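Local atomic coordinates of succinate-semialdehyde dehydrogenase (Streptococcus pyogenes MGAS1882, PDB entry 4OGD), a protein that catalyses the oxidation of succinic semialdehyde to succinate, with NADP+ as the cofactor. Residues V128-F133 against C204-E209. Residues are numbered along the deposited sequence; the frame is centred on the assembly and turned at random.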
ATOM      1  N   VAL A 128      12.300   1.103   8.719  1.00  8.10           N
ATOM      2  CA  VAL A 128      13.153   0.001   9.149  1.00  8.32           C
ATOM      3  C   VAL A 128      14.096  -0.273   7.986  1.00  8.04           C
ATOM      4  O   VAL A 128      13.650  -0.655   6.911  1.00  7.49           O
ATOM      5  CB  VAL A 128      12.331  -1.257   9.484  1.00 11.02           C
ATOM      6  CG1 VAL A 128      13.249  -2.371   9.972  1.00  7.89           C
ATOM      7  CG2 VAL A 128      11.275  -0.937  10.533  1.00  9.63           C
ATOM      8  N   GLU A 129      15.392  -0.032   8.195  1.00  6.63           N
ATOM      9  CA  GLU A 129      16.371  -0.038   7.109  1.00  7.92           C
ATOM     10  C   GLU A 129      17.529  -0.997   7.379  1.00  7.41           C
ATOM     11  O   GLU A 129      17.822  -1.316   8.537  1.00  9.14           O
ATOM     12  CB  GLU A 129      16.873   1.396   6.845  1.00  5.99           C
ATOM     13  CG  GLU A 129      15.745   2.403   6.558  1.00  9.14           C
ATOM     14  CD  GLU A 129      14.872   2.023   5.367  1.00  8.04           C
ATOM     15  OE1 GLU A 129      15.349   1.285   4.478  1.00  6.68           O
ATOM     16  OE2 GLU A 129      13.693   2.473   5.313  1.00  9.20           O
ATOM     17  N   PRO A 130      18.176  -1.484   6.309  1.00  6.60           N
ATOM     18  CA  PRO A 130      19.153  -2.567   6.426  1.00  7.57           C
ATOM     19  C   PRO A 130      20.598  -2.112   6.236  1.00 10.03           C
ATOM     20  O   PRO A 130      20.862  -0.980   5.818  1.00  9.36           O
ATOM     21  CB  PRO A 130      18.743  -3.480   5.274  1.00  9.08           C
ATOM     22  CG  PRO A 130      18.379  -2.506   4.192  1.00  8.74           C
ATOM     23  CD  PRO A 130      17.773  -1.291   4.902  1.00  8.12           C
ATOM     24  N   TRP A 131      21.534  -3.012   6.525  1.00  8.49           N
ATOM     25  CA  TRP A 131      22.961  -2.676   6.515  1.00  8.53           C
ATOM     26  C   TRP A 131      23.625  -2.574   5.144  1.00  8.56           C
ATOM     27  O   TRP A 131      24.734  -2.035   5.036  1.00  8.01           O
ATOM     28  CB  TRP A 131      23.744  -3.684   7.370  1.00  9.13           C
ATOM     29  CG  TRP A 131      23.448  -5.105   6.997  1.00  9.12           C
ATOM     30  CD1 TRP A 131      22.584  -5.950   7.625  1.00  9.66           C
ATOM     31  CD2 TRP A 131      24.000  -5.839   5.893  1.00  9.39           C
ATOM     32  NE1 TRP A 131      22.562  -7.169   6.984  1.00  9.92           N
ATOM     33  CE2 TRP A 131      23.426  -7.126   5.920  1.00  7.89           C
ATOM     34  CE3 TRP A 131      24.928  -5.536   4.888  1.00  9.25           C
ATOM     35  CZ2 TRP A 131      23.747  -8.104   4.978  1.00  8.39           C
ATOM     36  CZ3 TRP A 131      25.237  -6.502   3.952  1.00  8.68           C
ATOM     37  CH2 TRP A 131      24.649  -7.773   4.001  1.00  8.92           C
ATOM     38  N   ASN A 132      23.003  -3.089   4.087  1.00  8.03           N
ATOM     39  CA  ASN A 132      23.760  -3.172   2.835  1.00  7.61           C
ATOM     40  C   ASN A 132      24.006  -1.836   2.125  1.00  7.82           C
ATOM     41  O   ASN A 132      25.031  -1.665   1.460  1.00  7.45           O
ATOM     42  CB  ASN A 132      23.239  -4.275   1.893  1.00  8.42           C
ATOM     43  CG  ASN A 132      21.850  -4.002   1.375  1.00 12.08           C
ATOM     44  OD1 ASN A 132      21.081  -3.247   1.973  1.00 12.29           O
ATOM     45  ND2 ASN A 132      21.520  -4.617   0.238  1.00 12.61           N
ATOM     46  N   PHE A 133      23.075  -0.895   2.292  1.00  9.14           N
ATOM     47  CA  PHE A 133      23.252   0.480   1.828  1.00  7.76           C
ATOM     48  C   PHE A 133      22.748   1.385   2.954  1.00  6.98           C
ATOM     49  O   PHE A 133      21.629   1.903   2.901  1.00  7.97           O
ATOM     50  CB  PHE A 133      22.486   0.742   0.520  1.00  7.87           C
ATOM     51  CG  PHE A 133      22.995  -0.047  -0.656  1.00  9.57           C
ATOM     52  CD1 PHE A 133      23.949   0.488  -1.512  1.00  9.29           C
ATOM     53  CD2 PHE A 133      22.513  -1.331  -0.906  1.00  8.21           C
ATOM     54  CE1 PHE A 133      24.422  -0.248  -2.603  1.00 10.57           C
ATOM     55  CE2 PHE A 133      22.973  -2.068  -1.991  1.00 11.60           C
ATOM     56  CZ  PHE A 133      23.931  -1.526  -2.837  1.00 11.81           C
ATOM     57  N   CYS A 204       7.708   1.897   6.551  1.00  6.99           N
ATOM     58  CA  CYS A 204       8.407   1.523   5.326  1.00  6.28           C
ATOM     59  C   CYS A 204       9.607   0.679   5.703  1.00  7.82           C
ATOM     60  O   CYS A 204      10.401   1.056   6.566  1.00  8.20           O
ATOM     61  CB  CYS A 204       8.830   2.754   4.505  1.00  6.15           C
ATOM     62  SG  CYS A 204       9.737   4.022   5.441  1.00  8.25           S
ATOM     63  N   LEU A 205       9.737  -0.478   5.069  1.00  6.21           N
ATOM     64  CA  LEU A 205      10.847  -1.362   5.374  1.00  6.07           C
ATOM     65  C   LEU A 205      11.612  -1.738   4.127  1.00  7.43           C
ATOM     66  O   LEU A 205      11.029  -2.025   3.083  1.00  7.06           O
ATOM     67  CB  LEU A 205      10.350  -2.638   6.068  1.00  8.44           C
ATOM     68  CG  LEU A 205      11.409  -3.679   6.457  1.00  8.13           C
ATOM     69  CD1 LEU A 205      11.009  -4.366   7.752  1.00  9.46           C
ATOM     70  CD2 LEU A 205      11.640  -4.733   5.362  1.00  7.92           C
ATOM     71  N   THR A 206      12.930  -1.745   4.267  1.00  6.52           N
ATOM     72  CA  THR A 206      13.818  -2.338   3.285  1.00  6.26           C
ATOM     73  C   THR A 206      14.640  -3.374   4.026  1.00  8.22           C
ATOM     74  O   THR A 206      15.190  -3.094   5.091  1.00  9.10           O
ATOM     75  CB  THR A 206      14.740  -1.281   2.673  1.00  7.14           C
ATOM     76  OG1 THR A 206      13.937  -0.282   2.030  1.00  6.44           O
ATOM     77  CG2 THR A 206      15.646  -1.920   1.634  1.00  7.92           C
ATOM     78  N   GLY A 207      14.703  -4.586   3.493  1.00  7.23           N
ATOM     79  CA  GLY A 207      15.459  -5.630   4.165  1.00  8.12           C
ATOM     80  C   GLY A 207      15.086  -7.005   3.666  1.00 12.01           C
ATOM     81  O   GLY A 207      14.784  -7.179   2.485  1.00 11.27           O
ATOM     82  N   SER A 208      15.114  -7.985   4.563  1.00 11.00           N
ATOM     83  CA  SER A 208      14.894  -9.373   4.179  1.00 10.42           C
ATOM     84  C   SER A 208      13.431  -9.716   4.260  1.00 11.33           C
ATOM     85  O   SER A 208      12.662  -9.058   4.970  1.00 13.29           O
ATOM     86  CB  SER A 208      15.646 -10.303   5.126  1.00 13.78           C
ATOM     87  OG  SER A 208      14.971 -10.354   6.375  1.00 18.19           O
ATOM     88  N   GLU A 209      13.036 -10.777   3.569  1.00 11.95           N
ATOM     89  CA  GLU A 209      11.627 -11.112   3.570  1.00 13.67           C
ATOM     90  C   GLU A 209      11.137 -11.640   4.916  1.00 10.17           C
ATOM     91  O   GLU A 209       9.953 -11.532   5.211  1.00 12.40           O
ATOM     92  CB  GLU A 209      11.260 -12.048   2.428  1.00 15.44           C
ATOM     93  CG  GLU A 209      11.901 -13.401   2.481  1.00 15.98           C
ATOM     94  CD  GLU A 209      11.338 -14.298   1.401  1.00 23.25           C
ATOM     95  OE1 GLU A 209      10.216 -14.818   1.577  1.00 26.49           O
ATOM     96  OE2 GLU A 209      12.005 -14.458   0.369  1.00 22.87           O
TER
HETATM   97  O   HOH W   1      12.179   1.615   3.272  1.00  7.68           O
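Val128 and its parallel neighbour Leu205 bring two central strands of the Rossmann-type sheet together at their C-terminal ends. Two nearly straight backbone hydrogen bonds bracket Leu205: Val128 N donates to Cys204 O (2.9 Å), and Thr206 N to Val128 O (2.9 Å). The same carbonyl oxygen also receives a CA-H...O contact from Leu205 CA at 3.3 Å.

Apolar contact lies on the sheet face that Val128 and Leu205 share, where CG1 of Val128, anti to its backbone N (chi1 -178°), meets Leu205 CD1 at 3.7 Å.

The Pro130 ring instead meets Thr206, its CD 3.2 Å from Thr206 O and its CG 3.8 Å from the methyl CG2 of Thr206.

Glu129 starts away from the strand but bends at chi2 (-58°), and its carboxylate returns over Thr206, with OE1 3.2 Å from both CB and OG1 of Thr206. A water donates to Glu129 OE2 and hydrogen-bonds Thr206 OG1, while Gln137 of helix 136-148 touches both side chains.

Beyond the Val128-Leu205 pair, main-chain bonds thus give way to proline packing and a water-bridged, buried carboxylate. This join probably helps place the Pro-Trp-Asn-Phe loop, whose asparagine contributes to the oxyanion hole in related aldehyde dehydrogenases, beside Ser208, N-cap of helix 209-221.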